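3-oxosteroid 1-dehydrogenase (Sterolibacterium denitrificans, PDB 7P18) probably catalyses the FAD-dependent 1,2-dehydrogenation of 3-oxosteroids to 3-oxo-Delta(1)-steroids, passing the electrons to an acceptor. Local coordinates at residues A89-A94 with T548-R552; V266-G272 with L521-N527; K499-T504 with N527-G533. One frame throughout, in Å; residues are numbered along the deposited sequence.

Interaction 1 (A89-A94 with T548-R552); sequences AYLESA and TFGFR
R552 reaches across to helix 84-104 and lays one face of its guanidinium on A89, whose CB stands 3.5 Å above the plane, over its centre. From there NH1 serves two acceptors: S93 OG at 2.8 Å, and E92 OE1 at 3.1 Å in a salt bridge. The carboxylate is met from above its own plane, with carboxylate and guanidinium 45° apart, and water 1 spans E92 OE1 and R552 NH2. A bend at chi3 (63°) lays the guanidinium over A89 and brings NH1 to S93 OG, and D507 pairs with NH2 from outside the contact. The segments 89-94 and 548-552 of the two helices lie nearly at right angles, their axes 9.3 Å apart at closest approach; helix 543-559 follows the strand 521-523 of the Rossmann-type FAD domain. Deeper in, T548 fits between Y90, S93 and A94. Its CG2 lies 3.6 Å from S93 CB, while OG1, hydrogen-bonded to G544 O of its own helix, rests against A94. The Y90 ring, CG anti to the backbone N (chi1 -179°), runs past T548, carrying its hydroxyl to W54 O. F549 brings CE2 to 3.9 Å from Y90 CD1.

Interaction 2 (V266-G272 with L521-N527); sequences VVLGAGG and LYCIGNN. With FAD (flavin-adenine dinucleotide), chain C.
The Y522 ring meets V266 edge-on: V266 O lies in the ring plane near CD1, and the same oxygen takes the Y522 N-H at 2.9 Å, while the hydroxyl goes on to H556. This is an outer strand pair of the five-stranded parallel sheet of a Rossmann-type FAD domain, with 521-523 at the sheet edge beside 265-268. L268 N gives a nearly straight bond (178°) to Y522 O, and I524 N returns one to L268 O. On one face of the pair V267 CG2 touches Y522 CB and V267 CG1 meets I524 CD1, towards helix 543-559; on the other, L268 CD1 packs against L521 CD1 at 3.8 Å and L268 CB lies by C523 SG.

Beyond the strands both segments turn into loops that hold the FAD pyrophosphate. A chi1 of -156° sends the N527 amide away from its own backbone N and over to the 266-272 loop, where OD1 accepts from A270 N at 3.1 Å and also bonds T303. With an alanine here, A270 N and the T303 hydroxyl would probably lose this partner, and the 266-272 loop beside the FAD would be less firmly held. G271 and G525 have positive phi, and a CB on G525 would collide with phosphate oxygen O2P of FAD. Water 2 joins G271 N and I524 O to O2P, also accepting a long bond from N527 N. Water 3 links G272 N with N526 ND2. N526, a known FAD-binding residue, donates its backbone N-H to O2P, N to O 2.8 Å, and its ND2 reaches the ribityl hydroxyl O3' at 3.0 Å.

Interaction 3 (K499-T504 with N527-G533); sequences KGGLLT and NSASVMG
K499 NZ is held by three oxygens: G533 O at 2.7 Å, S530 OG in a weak bond, and A535 O just past the turn that G533 closes. NZ stands above the G533 carbonyl plane. K499 lies in a non-strand part near the C-terminal end of the broken strand 486-502, and the turn, a type I turn from S530 to G533, belongs to the loop between strand 521-523 and helix 543-559. The rotation at chi4 (-52°) swings NZ out of line with the extended chain, within reach of both G533 O and S530 OG. S530 OG also accepts from M532 N at 3.0 Å, forming an ST turn inside the same bend.

Backbone bonds bring the two segments together beside the lysine. S530 N donates to K499 O. L502 N meets N527 O at 3.2 Å, and A529 N returns a bond to L502 O at 2.9 Å; these two bonds make a single bridge between L502 and S528. G501 lies next to this bridge, where a CB would run into N527 O and S528 C. L502 lies side by side with N527, its CD1 near ND2, while A529 CB touches G501 O. Water 5 bridges the two segments, donating to L502 O and A529 O and accepting from T504 OG1 at 2.7 Å.

Interactions 2 and 3 share N527, and their centres are 9 Å apart: the residue that ties the 266-272 loop with its amide gives its carbonyl to 499-504. C523 joins them as well, with SG 3.8 Å from L502 CD1. Interaction 1 lies about 14 Å from each. I524 CG2 packs on the backbone of F549, 3.6 Å from its carbonyl carbon, and M532 CE lies 3.9 Å from Y90 CE2. Interaction 2 touches the FAD pyrophosphate directly, whereas the Y90 side chain of interaction 1 is about 8 Å from the cofactor. The bound steroid is farther off, about 10 Å from the side chains of Y90, N526 and M532.

Interaction 1 (A89-A94 with T548-R552)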
loop_
_atom_site.group_PDB
_atom_site.type_symbol
_atom_site.label_atom_id
_atom_site.label_comp_id
_atom_site.label_asym_id
_atom_site.label_seq_id
_atom_site.Cartn_x
_atom_site.Cartn_y
_atom_site.Cartn_z
ATOM N N ALA A 89 -19.655 -9.809 2.716
ATOM C CA ALA A 89 -19.965 -8.373 2.558
ATOM C C ALA A 89 -18.934 -7.708 1.632
ATOM O O ALA A 89 -19.312 -6.865 0.774
ATOM C CB ALA A 89 -20.030 -7.735 3.914
ATOM N N TYR A 90 -17.658 -8.061 1.782
ATOM C CA TYR A 90 -16.581 -7.481 0.929
ATOM C C TYR A 90 -16.859 -7.836 -0.539
ATOM O O TYR A 90 -16.791 -6.982 -1.432
ATOM C CB TYR A 90 -15.186 -7.946 1.349
ATOM C CG TYR A 90 -14.134 -7.313 0.477
ATOM C CD1 TYR A 90 -13.837 -5.962 0.618
ATOM C CD2 TYR A 90 -13.491 -8.005 -0.527
ATOM C CE1 TYR A 90 -12.892 -5.336 -0.189
ATOM C CE2 TYR A 90 -12.566 -7.387 -1.359
ATOM C CZ TYR A 90 -12.265 -6.043 -1.180
ATOM O OH TYR A 90 -11.343 -5.400 -1.947
ATOM N N LEU A 91 -17.154 -9.097 -0.809
ATOM C CA LEU A 91 -17.357 -9.585 -2.190
ATOM C C LEU A 91 -18.648 -9.014 -2.773
ATOM O O LEU A 91 -18.660 -8.685 -3.980
ATOM C CB LEU A 91 -17.341 -11.107 -2.182
ATOM C CG LEU A 91 -16.032 -11.727 -1.743
ATOM C CD1 LEU A 91 -16.152 -13.244 -1.636
ATOM C CD2 LEU A 91 -14.866 -11.363 -2.651
ATOM N N GLU A 92 -19.681 -8.853 -1.951
ATOM C CA GLU A 92 -20.930 -8.195 -2.375
ATOM C C GLU A 92 -20.659 -6.751 -2.794
ATOM O O GLU A 92 -21.102 -6.356 -3.874
ATOM C CB GLU A 92 -21.965 -8.220 -1.243
ATOM C CG GLU A 92 -23.264 -7.527 -1.623
ATOM C CD GLU A 92 -24.315 -7.424 -0.547
ATOM O OE1 GLU A 92 -24.000 -7.656 0.610
ATOM O OE2 GLU A 92 -25.447 -7.157 -0.886
ATOM N N SER A 93 -19.962 -5.973 -1.958
ATOM C CA SER A 93 -19.929 -4.496 -2.068
ATOM C C SER A 93 -18.748 -3.987 -2.899
ATOM O O SER A 93 -18.899 -2.924 -3.472
ATOM C CB SER A 93 -19.962 -3.863 -0.715
ATOM O OG SER A 93 -21.153 -4.195 -0.030
ATOM N N ALA A 94 -17.644 -4.708 -2.980
ATOM C CA ALA A 94 -16.436 -4.206 -3.685
ATOM C C ALA A 94 -16.762 -3.849 -5.145
ATOM O O ALA A 94 -16.470 -2.741 -5.600
ATOM C CB ALA A 94 -15.321 -5.182 -3.540
ATOM N N THR A 548 -14.255 -0.204 0.270
ATOM C CA THR A 548 -15.480 -1.050 0.235
ATOM C C THR A 548 -16.202 -0.914 1.584
ATOM O O THR A 548 -17.403 -0.691 1.596
ATOM C CB THR A 548 -15.172 -2.502 -0.127
ATOM O OG1 THR A 548 -14.587 -2.556 -1.435
ATOM C CG2 THR A 548 -16.435 -3.344 -0.029
ATOM N N PHE A 549 -15.485 -0.956 2.709
ATOM C CA PHE A 549 -16.120 -0.796 4.032
ATOM C C PHE A 549 -16.511 0.676 4.248
ATOM O O PHE A 549 -17.486 0.915 4.964
ATOM C CB PHE A 549 -15.323 -1.506 5.120
ATOM C CG PHE A 549 -15.490 -3.001 5.053
ATOM C CD1 PHE A 549 -16.694 -3.601 5.399
ATOM C CD2 PHE A 549 -14.498 -3.808 4.512
ATOM C CE1 PHE A 549 -16.865 -4.974 5.285
ATOM C CE2 PHE A 549 -14.686 -5.170 4.366
ATOM C CZ PHE A 549 -15.863 -5.753 4.748
ATOM N N GLY A 550 -15.832 1.635 3.611
ATOM C CA GLY A 550 -16.276 3.040 3.629
ATOM C C GLY A 550 -17.649 3.178 2.995
ATOM O O GLY A 550 -18.533 3.814 3.595
ATOM N N PHE A 551 -17.815 2.561 1.837
ATOM C CA PHE A 551 -19.094 2.461 1.079
ATOM C C PHE A 551 -20.168 1.812 1.973
ATOM O O PHE A 551 -21.292 2.399 2.099
ATOM C CB PHE A 551 -18.789 1.710 -0.210
ATOM C CG PHE A 551 -19.932 1.558 -1.184
ATOM C CD1 PHE A 551 -20.279 2.602 -2.036
ATOM C CD2 PHE A 551 -20.600 0.347 -1.309
ATOM C CE1 PHE A 551 -21.278 2.439 -2.988
ATOM C CE2 PHE A 551 -21.580 0.173 -2.274
ATOM C CZ PHE A 551 -21.956 1.227 -3.079
ATOM N N ARG A 552 -19.886 0.641 2.541
ATOM C CA ARG A 552 -20.845 -0.077 3.434
ATOM C C ARG A 552 -21.171 0.764 4.682
ATOM O O ARG A 552 -22.334 0.723 5.097
ATOM C CB ARG A 552 -20.372 -1.479 3.791
ATOM C CG ARG A 552 -20.319 -2.445 2.606
ATOM C CD ARG A 552 -20.133 -3.889 3.057
ATOM N NE ARG A 552 -21.258 -4.356 3.866
ATOM C CZ ARG A 552 -22.328 -5.046 3.419
ATOM N NH1 ARG A 552 -22.431 -5.406 2.152
ATOM N NH2 ARG A 552 -23.277 -5.400 4.280
HETATM O O HOH W 1 -25.480 -6.802 2.721
#

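Interaction 2 (V266-G272 with L521-N527)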
loop_
_atom_site.group_PDB
_atom_site.type_symbol
_atom_site.label_atom_id
_atom_site.label_comp_id
_atom_site.label_asym_id
_atom_site.label_seq_id
_atom_site.Cartn_x
_atom_site.Cartn_y
_atom_site.Cartn_z
ATOM N N VAL A 266 -19.967 8.589 13.323
ATOM C CA VAL A 266 -18.533 8.952 13.208
ATOM C C VAL A 266 -17.850 7.791 12.506
ATOM O O VAL A 266 -17.943 6.669 13.032
ATOM C CB VAL A 266 -17.911 9.194 14.591
ATOM C CG1 VAL A 266 -16.394 9.321 14.527
ATOM C CG2 VAL A 266 -18.556 10.406 15.268
ATOM N N VAL A 267 -17.161 8.087 11.410
ATOM C CA VAL A 267 -16.378 7.072 10.660
ATOM C C VAL A 267 -14.896 7.321 10.941
ATOM O O VAL A 267 -14.395 8.392 10.529
ATOM C CB VAL A 267 -16.678 7.123 9.162
ATOM C CG1 VAL A 267 -15.889 6.058 8.405
ATOM C CG2 VAL A 267 -18.169 7.002 8.909
ATOM N N LEU A 268 -14.244 6.380 11.623
ATOM C CA LEU A 268 -12.783 6.445 11.880
ATOM C C LEU A 268 -12.065 5.866 10.663
ATOM O O LEU A 268 -12.059 4.619 10.506
ATOM C CB LEU A 268 -12.454 5.670 13.151
ATOM C CG LEU A 268 -13.158 6.201 14.409
ATOM C CD1 LEU A 268 -12.756 5.371 15.601
ATOM C CD2 LEU A 268 -12.886 7.692 14.637
ATOM N N GLY A 269 -11.465 6.725 9.858
ATOM C CA GLY A 269 -10.586 6.340 8.733
ATOM C C GLY A 269 -9.236 7.048 8.799
ATOM O O GLY A 269 -8.813 7.614 7.793
ATOM N N ALA A 270 -8.589 6.974 9.954
ATOM C CA ALA A 270 -7.388 7.768 10.282
ATOM C C ALA A 270 -6.119 6.964 10.062
ATOM O O ALA A 270 -5.066 7.426 10.531
ATOM C CB ALA A 270 -7.481 8.220 11.709
ATOM N N GLY A 271 -6.210 5.772 9.469
ATOM C CA GLY A 271 -5.027 4.913 9.276
ATOM C C GLY A 271 -4.581 4.211 10.525
ATOM O O GLY A 271 -5.357 4.175 11.511
ATOM N N GLY A 272 -3.362 3.665 10.504
ATOM C CA GLY A 272 -2.863 2.774 11.539
ATOM C C GLY A 272 -2.006 3.487 12.582
ATOM O O GLY A 272 -2.253 4.674 12.881
ATOM N N LEU A 521 -20.531 4.496 15.848
ATOM C CA LEU A 521 -19.065 4.425 15.555
ATOM C C LEU A 521 -18.775 3.361 14.491
ATOM O O LEU A 521 -19.096 2.169 14.713
ATOM C CB LEU A 521 -18.294 4.082 16.812
ATOM C CG LEU A 521 -16.778 4.269 16.715
ATOM C CD1 LEU A 521 -16.459 5.726 16.442
ATOM C CD2 LEU A 521 -16.087 3.771 17.977
ATOM N N TYR A 522 -18.149 3.809 13.414
ATOM C CA TYR A 522 -17.707 2.990 12.277
ATOM C C TYR A 522 -16.190 3.135 12.164
ATOM O O TYR A 522 -15.634 4.138 12.641
ATOM C CB TYR A 522 -18.409 3.439 11.005
ATOM C CG TYR A 522 -19.911 3.293 11.070
ATOM C CD1 TYR A 522 -20.696 4.217 11.743
ATOM C CD2 TYR A 522 -20.547 2.196 10.498
ATOM C CE1 TYR A 522 -22.079 4.060 11.850
ATOM C CE2 TYR A 522 -21.928 2.047 10.568
ATOM C CZ TYR A 522 -22.702 2.986 11.233
ATOM O OH TYR A 522 -24.070 2.830 11.281
ATOM N N CYS A 523 -15.550 2.191 11.487
ATOM C CA CYS A 523 -14.084 2.200 11.343
ATOM C C CYS A 523 -13.702 1.424 10.089
ATOM O O CYS A 523 -14.240 0.313 9.879
ATOM C CB CYS A 523 -13.442 1.623 12.583
ATOM S SG CYS A 523 -11.625 1.667 12.554
ATOM N N ILE A 524 -12.818 2.010 9.279
ATOM C CA ILE A 524 -12.457 1.466 7.949
ATOM C C ILE A 524 -10.940 1.605 7.745
ATOM O O ILE A 524 -10.298 2.412 8.425
ATOM C CB ILE A 524 -13.261 2.181 6.856
ATOM C CG1 ILE A 524 -12.845 3.649 6.739
ATOM C CG2 ILE A 524 -14.764 2.045 7.079
ATOM C CD1 ILE A 524 -13.473 4.363 5.607
ATOM N N GLY A 525 -10.403 0.907 6.760
ATOM C CA GLY A 525 -8.986 1.014 6.396
ATOM C C GLY A 525 -8.078 0.519 7.494
ATOM O O GLY A 525 -8.466 -0.390 8.263
ATOM N N ASN A 526 -6.844 1.016 7.544
ATOM C CA ASN A 526 -5.840 0.425 8.475
ATOM C C ASN A 526 -6.137 0.826 9.928
ATOM O O ASN A 526 -5.489 0.275 10.850
ATOM C CB ASN A 526 -4.410 0.805 8.099
ATOM C CG ASN A 526 -3.956 0.285 6.758
ATOM O OD1 ASN A 526 -4.664 -0.514 6.114
ATOM N ND2 ASN A 526 -2.762 0.731 6.348
ATOM N N ASN A 527 -7.081 1.731 10.146
ATOM C CA ASN A 527 -7.660 2.032 11.481
ATOM C C ASN A 527 -8.375 0.794 12.033
ATOM O O ASN A 527 -8.482 0.674 13.257
ATOM C CB ASN A 527 -8.592 3.231 11.342
ATOM C CG ASN A 527 -8.836 4.046 12.584
ATOM O OD1 ASN A 527 -9.160 5.216 12.442
ATOM N ND2 ASN A 527 -8.738 3.458 13.760
HETATM P PA FAD C . -4.271 6.731 5.004
HETATM O O1A FAD C . -4.383 6.639 3.525
HETATM O O2A FAD C . -2.852 6.893 5.477
HETATM O O5B FAD C . -5.166 7.953 5.468
HETATM C C5B FAD C . -5.257 8.253 6.886
HETATM C C4B FAD C . -5.351 9.740 7.041
HETATM O O4B FAD C . -5.785 10.043 8.395
HETATM C C3B FAD C . -4.038 10.521 6.824
HETATM O O3B FAD C . -4.226 11.602 5.918
HETATM C C2B FAD C . -3.665 10.988 8.234
HETATM O O2B FAD C . -2.834 12.141 8.234
HETATM C C1B FAD C . -5.039 11.123 8.890
HETATM N N9A FAD C . -5.027 11.090 10.353
HETATM C C8A FAD C . -4.203 10.395 11.192
HETATM N N7A FAD C . -4.413 10.685 12.473
HETATM C C5A FAD C . -5.469 11.588 12.456
HETATM C C6A FAD C . -6.166 12.263 13.482
HETATM N N6A FAD C . -5.858 12.184 14.782
HETATM N N1A FAD C . -7.164 13.092 13.109
HETATM C C2A FAD C . -7.445 13.208 11.808
HETATM N N3A FAD C . -6.813 12.686 10.751
HETATM C C4A FAD C . -5.840 11.851 11.158
HETATM N N1 FAD C . -2.373 -0.619 -0.848
HETATM C C2 FAD C . -3.198 -1.086 -1.813
HETATM O O2 FAD C . -4.210 -1.750 -1.521
HETATM N N3 FAD C . -2.981 -0.829 -3.107
HETATM C C4 FAD C . -1.781 -0.326 -3.566
HETATM O O4 FAD C . -1.693 -0.016 -4.750
HETATM C C4X FAD C . -0.858 0.154 -2.598
HETATM N N5 FAD C . 0.288 0.680 -2.996
HETATM C C5X FAD C . 1.118 1.202 -2.031
HETATM C C6 FAD C . 2.305 1.857 -2.433
HETATM C C7 FAD C . 3.113 2.522 -1.520
HETATM C C7M FAD C . 4.364 3.244 -1.977
HETATM C C8 FAD C . 2.708 2.588 -0.175
HETATM C C8M FAD C . 3.555 3.332 0.842
HETATM C C9 FAD C . 1.597 1.883 0.243
HETATM C C9A FAD C . 0.749 1.224 -0.668
HETATM N N10 FAD C . -0.398 0.516 -0.274
HETATM C C10 FAD C . -1.258 -0.017 -1.226
HETATM C "C1'" FAD C . -0.860 0.552 1.118
HETATM C "C2'" FAD C . -1.921 1.661 1.284
HETATM O "O2'" FAD C . -1.464 2.932 0.824
HETATM C "C3'" FAD C . -2.419 1.799 2.733
HETATM O "O3'" FAD C . -2.566 0.525 3.366
HETATM C "C4'" FAD C . -3.705 2.598 2.785
HETATM O "O4'" FAD C . -3.480 3.830 2.114
HETATM C "C5'" FAD C . -4.217 2.855 4.186
HETATM O "O5'" FAD C . -5.370 3.707 4.040
HETATM P P FAD C . -6.023 4.392 5.316
HETATM O O1P FAD C . -7.120 5.176 4.735
HETATM O O2P FAD C . -6.225 3.460 6.424
HETATM O O3P FAD C . -4.869 5.451 5.792
HETATM O O HOH W 2 -8.157 4.096 8.178
HETATM O O HOH W 3 -1.667 2.740 8.264
#

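Interaction 3 (K499-T504 with N527-G533)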
loop_
_atom_site.group_PDB
_atom_site.type_symbol
_atom_site.label_atom_id
_atom_site.label_comp_id
_atom_site.label_asym_id
_atom_site.label_seq_id
_atom_site.Cartn_x
_atom_site.Cartn_y
_atom_site.Cartn_z
ATOM N N LYS A 499 -1.678 -3.429 10.151
ATOM C CA LYS A 499 -2.709 -4.324 9.562
ATOM C C LYS A 499 -3.837 -4.617 10.556
ATOM O O LYS A 499 -4.965 -4.960 10.120
ATOM C CB LYS A 499 -2.023 -5.638 9.172
ATOM C CG LYS A 499 -2.772 -6.555 8.221
ATOM C CD LYS A 499 -2.082 -7.903 8.015
ATOM C CE LYS A 499 -2.352 -8.553 6.671
ATOM N NZ LYS A 499 -3.807 -8.654 6.360
ATOM N N GLY A 500 -3.554 -4.542 11.850
ATOM C CA GLY A 500 -4.520 -4.801 12.922
ATOM C C GLY A 500 -5.184 -3.517 13.321
ATOM O O GLY A 500 -4.740 -2.487 12.893
ATOM N N GLY A 501 -6.237 -3.589 14.127
ATOM C CA GLY A 501 -6.953 -2.391 14.552
ATOM C C GLY A 501 -8.274 -2.742 15.175
ATOM O O GLY A 501 -8.451 -3.893 15.613
ATOM N N LEU A 502 -9.158 -1.772 15.197
ATOM C CA LEU A 502 -10.486 -1.920 15.827
ATOM C C LEU A 502 -11.262 -3.019 15.098
ATOM O O LEU A 502 -11.298 -3.027 13.868
ATOM C CB LEU A 502 -11.214 -0.583 15.759
ATOM C CG LEU A 502 -10.519 0.600 16.426
ATOM C CD1 LEU A 502 -11.403 1.816 16.378
ATOM C CD2 LEU A 502 -10.132 0.276 17.855
ATOM N N LEU A 503 -11.839 -3.938 15.861
ATOM C CA LEU A 503 -12.685 -5.015 15.309
ATOM C C LEU A 503 -13.984 -4.384 14.832
ATOM O O LEU A 503 -14.588 -3.552 15.566
ATOM C CB LEU A 503 -12.926 -6.091 16.367
ATOM C CG LEU A 503 -13.763 -7.265 15.879
ATOM C CD1 LEU A 503 -13.075 -7.998 14.746
ATOM C CD2 LEU A 503 -14.070 -8.195 17.041
ATOM N N THR A 504 -14.401 -4.718 13.623
ATOM C CA THR A 504 -15.677 -4.279 13.055
ATOM C C THR A 504 -16.498 -5.487 12.596
ATOM O O THR A 504 -15.936 -6.604 12.441
ATOM C CB THR A 504 -15.477 -3.313 11.870
ATOM O OG1 THR A 504 -14.736 -3.967 10.817
ATOM C CG2 THR A 504 -14.753 -2.069 12.338
ATOM N N ASN A 527 -7.081 1.731 10.146
ATOM C CA ASN A 527 -7.660 2.032 11.481
ATOM C C ASN A 527 -8.375 0.794 12.033
ATOM O O ASN A 527 -8.482 0.674 13.257
ATOM C CB ASN A 527 -8.592 3.231 11.342
ATOM C CG ASN A 527 -8.836 4.046 12.584
ATOM O OD1 ASN A 527 -9.160 5.216 12.442
ATOM N ND2 ASN A 527 -8.738 3.458 13.760
ATOM N N SER A 528 -8.820 -0.123 11.160
ATOM C CA SER A 528 -9.615 -1.320 11.494
ATOM C C SER A 528 -8.742 -2.565 11.355
ATOM O O SER A 528 -7.797 -2.585 10.569
ATOM C CB SER A 528 -10.887 -1.395 10.623
ATOM O OG SER A 528 -10.581 -1.818 9.299
ATOM N N ALA A 529 -9.077 -3.607 12.083
ATOM C CA ALA A 529 -8.520 -4.957 11.863
ATOM C C ALA A 529 -8.885 -5.435 10.455
ATOM O O ALA A 529 -10.077 -5.381 10.074
ATOM C CB ALA A 529 -9.028 -5.900 12.909
ATOM N N SER A 530 -7.876 -5.891 9.705
ATOM C CA SER A 530 -7.931 -6.254 8.276
ATOM C C SER A 530 -8.948 -7.371 8.026
ATOM O O SER A 530 -8.845 -8.474 8.644
ATOM C CB SER A 530 -6.584 -6.700 7.786
ATOM O OG SER A 530 -6.658 -7.094 6.429
ATOM N N VAL A 531 -9.814 -7.147 7.038
ATOM C CA VAL A 531 -10.772 -8.191 6.560
ATOM C C VAL A 531 -9.977 -9.324 5.928
ATOM O O VAL A 531 -10.528 -10.395 5.712
ATOM C CB VAL A 531 -11.810 -7.582 5.590
ATOM C CG1 VAL A 531 -11.172 -7.225 4.239
ATOM C CG2 VAL A 531 -13.003 -8.529 5.432
ATOM N N MET A 532 -8.696 -9.083 5.615
ATOM C CA MET A 532 -7.836 -10.057 4.934
ATOM C C MET A 532 -7.033 -10.878 5.948
ATOM O O MET A 532 -6.201 -11.702 5.531
ATOM C CB MET A 532 -6.943 -9.337 3.917
ATOM C CG MET A 532 -7.738 -8.593 2.842
ATOM S SD MET A 532 -8.844 -9.754 1.940
ATOM C CE MET A 532 -9.623 -8.586 0.825
ATOM N N GLY A 533 -7.335 -10.747 7.235
ATOM C CA GLY A 533 -6.683 -11.581 8.259
ATOM C C GLY A 533 -5.173 -11.355 8.304
ATOM O O GLY A 533 -4.740 -10.201 8.376
HETATM O O HOH W 4 -6.450 -3.076 8.185
HETATM O O HOH W 5 -12.263 -4.615 11.679
#